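Local coordinates for protein luciferase-like enzymeAMP-CoA-ligase (Zophobas atratus, PDB 4W8O) that probably activates carboxylic acids with ATP as an AMP-CoA ligase of the adenylate-forming ANL superfamily, and is related to beetle luciferases although its source is nonluminescent, at residues 221-224 / 228-231; 232-237 / 242-247; 357-362 / 400-405. One frame throughout, in Å; residues are numbered along the deposited sequence.

Contact 1: 221-224 / 228-231; sequences HFTT and ITGM
Thr223 and Thr229 meet at about a right angle, hydroxyl to hydroxyl, their OG1 atoms hydrogen-bonded at 3.2 Å. In both residues OG1 lies between the backbone N and the carbonyl carbon (chi1 44° in Thr223, 52° in Thr229), and with this setting the two oxygens face one another across the gap. The methyl of Thr223 leans on the same oxygen, CG2 lying 3.6 Å from Thr229 OG1. On its other flank Thr223 OG1 shares a fairly straight hydrogen bond (157°) with the imidazole of its own segment, 3.3 Å from His221 ND1. The three groups thus form a short chain of hydrogen bonds that shows how a loop and the helix it leads into can be joined by side chains, with the hydroxyl of Thr223 as the middle link.

Gly230 is where the helix comes close to the loop backbone. Its CA lies 3.8 Å from Thr224 O and 4.1 Å from His221 CE1, and a side chain at this position would run into that carbonyl oxygen.

Thr229, at the end of the chain of bonds, belongs to the pocket occupied by a polyethylene glycol molecule. The contact spans the loop between strand 218-221 and the first turn of helix 228-239; Thr223 and Thr229 both touch Phe268 of strand 266-268, while Ile228 and Met231 pack on strand 179-184.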
loop_
_atom_site.group_PDB
_atom_site.type_symbol
_atom_site.label_atom_id
_atom_site.label_comp_id
_atom_site.label_asym_id
_atom_site.label_seq_id
_atom_site.Cartn_x
_atom_site.Cartn_y
_atom_site.Cartn_z
ATOM N N HIS A 221 5.679 -8.213 -5.404
ATOM C CA HIS A 221 4.907 -8.381 -4.184
ATOM C C HIS A 221 3.753 -9.339 -4.400
ATOM O O HIS A 221 3.394 -9.660 -5.531
ATOM C CB HIS A 221 4.402 -7.031 -3.684
ATOM C CG HIS A 221 3.277 -6.481 -4.490
ATOM N ND1 HIS A 221 1.979 -6.448 -4.029
ATOM C CD2 HIS A 221 3.246 -5.974 -5.742
ATOM C CE1 HIS A 221 1.199 -5.929 -4.959
ATOM N NE2 HIS A 221 1.944 -5.637 -6.009
ATOM N N PHE A 222 3.183 -9.792 -3.295
ATOM C CA PHE A 222 2.093 -10.761 -3.315
ATOM C C PHE A 222 0.801 -10.205 -2.737
ATOM O O PHE A 222 -0.268 -10.736 -3.021
ATOM C CB PHE A 222 2.509 -12.007 -2.525
ATOM C CG PHE A 222 3.790 -12.624 -3.017
ATOM C CD1 PHE A 222 3.789 -13.481 -4.106
ATOM C CD2 PHE A 222 4.996 -12.330 -2.408
ATOM C CE1 PHE A 222 4.965 -14.035 -4.577
ATOM C CE2 PHE A 222 6.179 -12.883 -2.875
ATOM C CZ PHE A 222 6.161 -13.734 -3.963
ATOM N N THR A 223 0.901 -9.165 -1.912
ATOM C CA THR A 223 -0.254 -8.587 -1.235
ATOM C C THR A 223 -1.221 -7.975 -2.227
ATOM O O THR A 223 -0.813 -7.359 -3.205
ATOM C CB THR A 223 0.148 -7.461 -0.251
ATOM O OG1 THR A 223 1.118 -6.596 -0.868
ATOM C CG2 THR A 223 0.717 -8.045 1.041
ATOM N N THR A 224 -2.506 -8.125 -1.941
ATOM C CA THR A 224 -3.567 -7.530 -2.745
ATOM C C THR A 224 -3.699 -6.056 -2.405
ATOM O O THR A 224 -3.076 -5.576 -1.449
ATOM C CB THR A 224 -4.910 -8.223 -2.476
ATOM O OG1 THR A 224 -5.226 -8.120 -1.084
ATOM C CG2 THR A 224 -4.845 -9.695 -2.882
ATOM N N ILE A 228 -2.480 -1.720 2.563
ATOM C CA ILE A 228 -1.692 -0.508 2.365
ATOM C C ILE A 228 -0.445 -0.772 1.517
ATOM O O ILE A 228 -0.122 0.014 0.647
ATOM C CB ILE A 228 -1.314 0.138 3.721
ATOM C CG1 ILE A 228 -0.586 1.478 3.535
ATOM C CG2 ILE A 228 -0.454 -0.793 4.553
ATOM C CD1 ILE A 228 -1.445 2.586 2.985
ATOM N N THR A 229 0.245 -1.883 1.748
ATOM C CA THR A 229 1.464 -2.176 0.988
ATOM C C THR A 229 1.202 -2.324 -0.516
ATOM O O THR A 229 1.984 -1.840 -1.342
ATOM C CB THR A 229 2.158 -3.436 1.509
ATOM O OG1 THR A 229 1.212 -4.513 1.560
ATOM C CG2 THR A 229 2.714 -3.193 2.899
ATOM N N GLY A 230 0.112 -2.992 -0.880
ATOM C CA GLY A 230 -0.257 -3.111 -2.287
ATOM C C GLY A 230 -0.422 -1.747 -2.958
ATOM O O GLY A 230 0.186 -1.471 -3.991
ATOM N N MET A 231 -1.252 -0.899 -2.359
ATOM C CA MET A 231 -1.544 0.429 -2.900
ATOM C C MET A 231 -0.328 1.341 -2.862
ATOM O O MET A 231 -0.088 2.085 -3.812
ATOM C CB MET A 231 -2.696 1.092 -2.118
ATOM C CG MET A 231 -4.068 0.536 -2.448
ATOM S SD MET A 231 -4.553 0.884 -4.151
ATOM C CE MET A 231 -4.716 2.667 -4.128
#

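Contact 2: 232-237 / 242-247; sequences AILGRT and STRVFA
The return half of a beta-alpha-beta unit, strand 218-221, helix 228-239 and strand 243-246, brings the helix and its following strand together here, their short axes 8.2 Å apart at closest approach and roughly antiparallel, with N-to-C directions 150° apart. Arg244 reaches from the strand to the helix. Its chain leaves the backbone extended and bends at chi3 (59°), which carries CD to 3.9 Å from Leu234 CA and NE to 4.0 Å from Leu234 CB. Ile233 meets the same aliphatic stem at about a right angle, with CG2 4.0 Å from Arg244 CD. Nearer the strand's start, Thr237 lies across the base of the arginine, its OG1 3.9 Å from Arg244 CB.

In such a crossover the helix packs on the sheet that holds both strands, and Ile233 and Thr237 accordingly also touch Ile219 of strand 218-221. The guanidinium reaches back to that strand as well, through a hydrogen bond from NH1 to His221 NE2. At the tight end of the unit, Ser242 N donates to Thr237 O over 2.8 Å, in the carbonyl plane but bent at the hydrogen (131°). Asp240, in the connecting turn, takes a salt bridge from Arg236 and a hydrogen bond from Ser242 OG.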
loop_
_atom_site.group_PDB
_atom_site.type_symbol
_atom_site.label_atom_id
_atom_site.label_comp_id
_atom_site.label_asym_id
_atom_site.label_seq_id
_atom_site.Cartn_x
_atom_site.Cartn_y
_atom_site.Cartn_z
ATOM N N ALA A 232 0.428 1.295 -1.764
ATOM C CA ALA A 232 1.621 2.124 -1.637
ATOM C C ALA A 232 2.716 1.713 -2.648
ATOM O O ALA A 232 3.416 2.579 -3.196
ATOM C CB ALA A 232 2.149 2.109 -0.208
ATOM N N ILE A 233 2.853 0.409 -2.916
ATOM C CA ILE A 233 3.839 -0.052 -3.907
ATOM C C ILE A 233 3.433 0.433 -5.306
ATOM O O ILE A 233 4.258 0.953 -6.045
ATOM C CB ILE A 233 4.063 -1.579 -3.861
ATOM C CG1 ILE A 233 4.844 -1.964 -2.599
ATOM C CG2 ILE A 233 4.842 -2.060 -5.077
ATOM C CD1 ILE A 233 4.778 -3.440 -2.263
ATOM N N LEU A 234 2.159 0.311 -5.652
ATOM C CA LEU A 234 1.693 0.818 -6.937
ATOM C C LEU A 234 2.041 2.310 -7.093
ATOM O O LEU A 234 2.664 2.708 -8.078
ATOM C CB LEU A 234 0.188 0.581 -7.103
ATOM C CG LEU A 234 -0.457 1.073 -8.415
ATOM C CD1 LEU A 234 -1.654 0.212 -8.814
ATOM C CD2 LEU A 234 -0.877 2.540 -8.352
ATOM N N GLY A 235 1.642 3.124 -6.121
ATOM C CA GLY A 235 1.954 4.552 -6.140
ATOM C C GLY A 235 3.440 4.845 -6.287
ATOM O O GLY A 235 3.839 5.694 -7.087
ATOM N N ARG A 236 4.246 4.118 -5.515
ATOM C CA ARG A 236 5.696 4.278 -5.494
ATOM C C ARG A 236 6.368 3.878 -6.816
ATOM O O ARG A 236 7.327 4.520 -7.226
ATOM C CB ARG A 236 6.295 3.494 -4.309
ATOM C CG ARG A 236 7.804 3.363 -4.288
ATOM C CD ARG A 236 8.524 4.700 -4.194
ATOM N NE ARG A 236 9.972 4.488 -4.249
ATOM C CZ ARG A 236 10.669 4.277 -5.365
ATOM N NH1 ARG A 236 10.085 4.265 -6.561
ATOM N NH2 ARG A 236 11.972 4.077 -5.287
ATOM N N THR A 237 5.875 2.834 -7.483
ATOM C CA THR A 237 6.466 2.433 -8.763
ATOM C C THR A 237 6.096 3.408 -9.883
ATOM O O THR A 237 6.916 3.681 -10.767
ATOM C CB THR A 237 6.093 0.991 -9.181
ATOM O OG1 THR A 237 4.675 0.856 -9.280
ATOM C CG2 THR A 237 6.648 -0.029 -8.186
ATOM N N SER A 242 9.143 2.926 -12.338
ATOM C CA SER A 242 9.609 1.578 -12.066
ATOM C C SER A 242 8.554 0.552 -12.466
ATOM O O SER A 242 7.452 0.906 -12.885
ATOM C CB SER A 242 9.924 1.436 -10.586
ATOM O OG SER A 242 10.921 2.360 -10.195
ATOM N N THR A 243 8.904 -0.723 -12.332
ATOM C CA THR A 243 8.031 -1.820 -12.723
ATOM C C THR A 243 7.523 -2.547 -11.486
ATOM O O THR A 243 8.308 -2.894 -10.604
ATOM C CB THR A 243 8.788 -2.811 -13.629
ATOM O OG1 THR A 243 9.214 -2.128 -14.808
ATOM C CG2 THR A 243 7.904 -3.989 -14.021
ATOM N N ARG A 244 6.209 -2.764 -11.425
ATOM C CA ARG A 244 5.599 -3.568 -10.370
ATOM C C ARG A 244 5.374 -4.992 -10.875
ATOM O O ARG A 244 4.740 -5.193 -11.922
ATOM C CB ARG A 244 4.268 -2.956 -9.933
ATOM C CG ARG A 244 3.651 -3.604 -8.692
ATOM C CD ARG A 244 2.473 -2.798 -8.157
ATOM N NE ARG A 244 1.413 -2.658 -9.159
ATOM C CZ ARG A 244 0.491 -3.575 -9.444
ATOM N NH1 ARG A 244 0.451 -4.734 -8.795
ATOM N NH2 ARG A 244 -0.416 -3.328 -10.381
ATOM N N VAL A 245 5.894 -5.969 -10.136
ATOM C CA VAL A 245 5.665 -7.381 -10.443
ATOM C C VAL A 245 4.794 -8.024 -9.358
ATOM O O VAL A 245 4.974 -7.770 -8.172
ATOM C CB VAL A 245 6.997 -8.144 -10.589
ATOM C CG1 VAL A 245 6.764 -9.531 -11.185
ATOM C CG2 VAL A 245 7.973 -7.345 -11.453
ATOM N N PHE A 246 3.829 -8.832 -9.772
ATOM C CA PHE A 246 2.978 -9.532 -8.820
ATOM C C PHE A 246 2.863 -11.014 -9.157
ATOM O O PHE A 246 3.087 -11.434 -10.292
ATOM C CB PHE A 246 1.586 -8.878 -8.736
ATOM C CG PHE A 246 0.846 -8.843 -10.045
ATOM C CD1 PHE A 246 0.064 -9.916 -10.441
ATOM C CD2 PHE A 246 0.939 -7.738 -10.881
ATOM C CE1 PHE A 246 -0.611 -9.890 -11.649
ATOM C CE2 PHE A 246 0.266 -7.705 -12.089
ATOM C CZ PHE A 246 -0.506 -8.787 -12.477
ATOM N N ALA A 247 2.533 -11.794 -8.137
ATOM C CA ALA A 247 2.221 -13.200 -8.281
ATOM C C ALA A 247 1.167 -13.548 -7.230
ATOM O O ALA A 247 1.114 -12.940 -6.150
ATOM C CB ALA A 247 3.472 -14.042 -8.113
#

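Contact 3: 357-362 / 400-405; sequences LLKIVN and DGFLKT
This is a cation-pi and CH-pi contact between a lysine and a phenylalanine, made on the five-stranded antiparallel sheet that includes strands 357-362, 367-380 and 403-411. The two segments are not neighbours in that sheet. Strand 367-380 runs between strands 357-362 and 403-411, so side chains must bridge the distance, and Lys359 does so from one strand while Phe402 answers from the loop leading into the other.

Lys359 first sets CG between its backbone N and carbonyl carbon (chi1 65°) and then runs fully extended, crossing the Phe402 side chain obliquely. CG lies just outside the ring's CD2-CE2 edge, CD stands over that edge, and CE and NZ follow over the same face. CE is 3.8 Å from the ring centroid and 19° off its normal, and NZ is 4.0 Å from the same centroid. There the positive charge is likely to be favoured by the ring's pi cloud. It also has carboxylate partners: a salt bridge to Asp398, and a long one to Asp400.

Leu357, two residues back on the same side of the strand, adds apolar contact at the far end of the ring, its CD1 4.0 Å from Phe402 CZ. The aromatic side chain also touches Lys380 of the intervening strand. With an alanine at Phe402, the methylenes of Lys359 would probably lose the surface they lie on, and the ammonium, still paired with Asp398, is likely to be less firmly placed.

Asp398 also binds the loop backbone, its OD1 accepting hydrogen bonds from the backbone N of Asp400 and of Phe402. Asp400, in the same loop, crosses the lysine at about a right angle, its OD2 3.7 Å from Lys359 NZ.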
loop_
_atom_site.group_PDB
_atom_site.type_symbol
_atom_site.label_atom_id
_atom_site.label_comp_id
_atom_site.label_asym_id
_atom_site.label_seq_id
_atom_site.Cartn_x
_atom_site.Cartn_y
_atom_site.Cartn_z
ATOM N N LEU A 357 7.655 12.748 12.552
ATOM C CA LEU A 357 7.992 12.858 13.974
ATOM C C LEU A 357 7.516 11.606 14.719
ATOM O O LEU A 357 6.412 11.116 14.469
ATOM C CB LEU A 357 7.333 14.091 14.594
ATOM C CG LEU A 357 7.614 15.450 13.951
ATOM C CD1 LEU A 357 6.715 16.501 14.583
ATOM C CD2 LEU A 357 9.075 15.842 14.078
ATOM N N LEU A 358 8.344 11.103 15.635
ATOM C CA LEU A 358 7.980 9.949 16.467
ATOM C C LEU A 358 8.360 10.190 17.922
ATOM O O LEU A 358 9.494 10.580 18.222
ATOM C CB LEU A 358 8.659 8.676 15.949
ATOM C CG LEU A 358 8.215 7.366 16.613
ATOM C CD1 LEU A 358 8.295 6.226 15.619
ATOM C CD2 LEU A 358 9.026 7.029 17.862
ATOM N N LYS A 359 7.408 9.972 18.821
ATOM C CA LYS A 359 7.657 10.106 20.248
ATOM C C LYS A 359 7.145 8.889 21.006
ATOM O O LYS A 359 6.248 8.182 20.536
ATOM C CB LYS A 359 7.025 11.397 20.793
ATOM C CG LYS A 359 5.505 11.445 20.733
ATOM C CD LYS A 359 4.963 12.780 21.226
ATOM C CE LYS A 359 3.446 12.733 21.339
ATOM N NZ LYS A 359 2.834 14.012 21.802
ATOM N N ILE A 360 7.755 8.641 22.162
ATOM C CA ILE A 360 7.320 7.605 23.099
ATOM C C ILE A 360 6.733 8.320 24.310
ATOM O O ILE A 360 7.418 9.138 24.925
ATOM C CB ILE A 360 8.495 6.733 23.591
ATOM C CG1 ILE A 360 9.323 6.195 22.422
ATOM C CG2 ILE A 360 7.994 5.591 24.471
ATOM C CD1 ILE A 360 8.664 5.093 21.640
ATOM N N VAL A 361 5.483 8.015 24.653
ATOM C CA VAL A 361 4.796 8.690 25.755
ATOM C C VAL A 361 4.434 7.723 26.874
ATOM O O VAL A 361 3.855 6.659 26.643
ATOM C CB VAL A 361 3.518 9.404 25.265
ATOM C CG1 VAL A 361 2.713 9.956 26.433
ATOM C CG2 VAL A 361 3.888 10.527 24.311
ATOM N N ASN A 362 4.789 8.112 28.093
ATOM C CA ASN A 362 4.323 7.435 29.294
ATOM C C ASN A 362 2.843 7.769 29.514
ATOM O O ASN A 362 2.513 8.924 29.750
ATOM C CB ASN A 362 5.166 7.892 30.487
ATOM C CG ASN A 362 4.534 7.555 31.818
ATOM O OD1 ASN A 362 3.745 6.617 31.930
ATOM N ND2 ASN A 362 4.872 8.329 32.838
ATOM N N ASP A 400 -1.435 17.026 20.987
ATOM C CA ASP A 400 -0.535 17.698 20.044
ATOM C C ASP A 400 -0.734 17.236 18.593
ATOM O O ASP A 400 0.114 17.496 17.739
ATOM C CB ASP A 400 0.923 17.477 20.470
ATOM C CG ASP A 400 1.261 18.149 21.792
ATOM O OD1 ASP A 400 0.700 19.218 22.095
ATOM O OD2 ASP A 400 2.112 17.615 22.530
ATOM N N GLY A 401 -1.848 16.557 18.314
ATOM C CA GLY A 401 -2.163 16.099 16.957
ATOM C C GLY A 401 -1.354 14.902 16.476
ATOM O O GLY A 401 -1.266 14.665 15.271
ATOM N N PHE A 402 -0.756 14.148 17.405
ATOM C CA PHE A 402 0.021 12.958 17.045
ATOM C C PHE A 402 -0.911 11.765 16.989
ATOM O O PHE A 402 -1.774 11.624 17.847
ATOM C CB PHE A 402 1.102 12.655 18.079
ATOM C CG PHE A 402 2.354 13.485 17.940
ATOM C CD1 PHE A 402 2.325 14.860 18.142
ATOM C CD2 PHE A 402 3.570 12.877 17.651
ATOM C CE1 PHE A 402 3.486 15.620 18.038
ATOM C CE2 PHE A 402 4.731 13.629 17.542
ATOM C CZ PHE A 402 4.691 15.003 17.732
ATOM N N LEU A 403 -0.725 10.907 15.987
ATOM C CA LEU A 403 -1.466 9.647 15.883
ATOM C C LEU A 403 -0.971 8.676 16.951
ATOM O O LEU A 403 0.228 8.441 17.077
ATOM C CB LEU A 403 -1.284 9.017 14.494
ATOM C CG LEU A 403 -1.884 7.620 14.248
ATOM C CD1 LEU A 403 -3.407 7.672 14.151
ATOM C CD2 LEU A 403 -1.296 6.990 12.990
ATOM N N LYS A 404 -1.901 8.111 17.711
ATOM C CA LYS A 404 -1.578 7.057 18.671
ATOM C C LYS A 404 -1.510 5.747 17.897
ATOM O O LYS A 404 -2.505 5.333 17.320
ATOM C CB LYS A 404 -2.656 6.981 19.752
ATOM C CG LYS A 404 -2.876 8.288 20.504
ATOM C CD LYS A 404 -4.087 8.174 21.410
ATOM C CE LYS A 404 -4.468 9.508 22.013
ATOM N NZ LYS A 404 -5.863 9.466 22.545
ATOM N N THR A 405 -0.339 5.113 17.851
ATOM C CA THR A 405 -0.168 3.906 17.037
ATOM C C THR A 405 -0.815 2.678 17.660
ATOM O O THR A 405 -1.008 1.666 16.980
ATOM C CB THR A 405 1.310 3.545 16.814
ATOM O OG1 THR A 405 1.925 3.257 18.077
ATOM C CG2 THR A 405 2.045 4.665 16.090
#

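How the contacts relate
Contacts 1 and 2 share helix 228-239 and follow one another along it, the first at its opening turn and the second further on. They touch directly through His221, which has a backbone bond to Val245, and their centres are 8 Å apart. Contact 2 is the buried one; contact 1 is partly buried and borders the pocket that holds a polyethylene glycol molecule. Contact 3 stands apart in another sheet, with its centre about 26 Å from that of contact 1 and about 30 Å from that of contact 2, and it includes an exposed aspartate. The chemistry shifts accordingly, from hydroxyls and imidazole, through an arginine stem packed against a helix, to charge over an aromatic face.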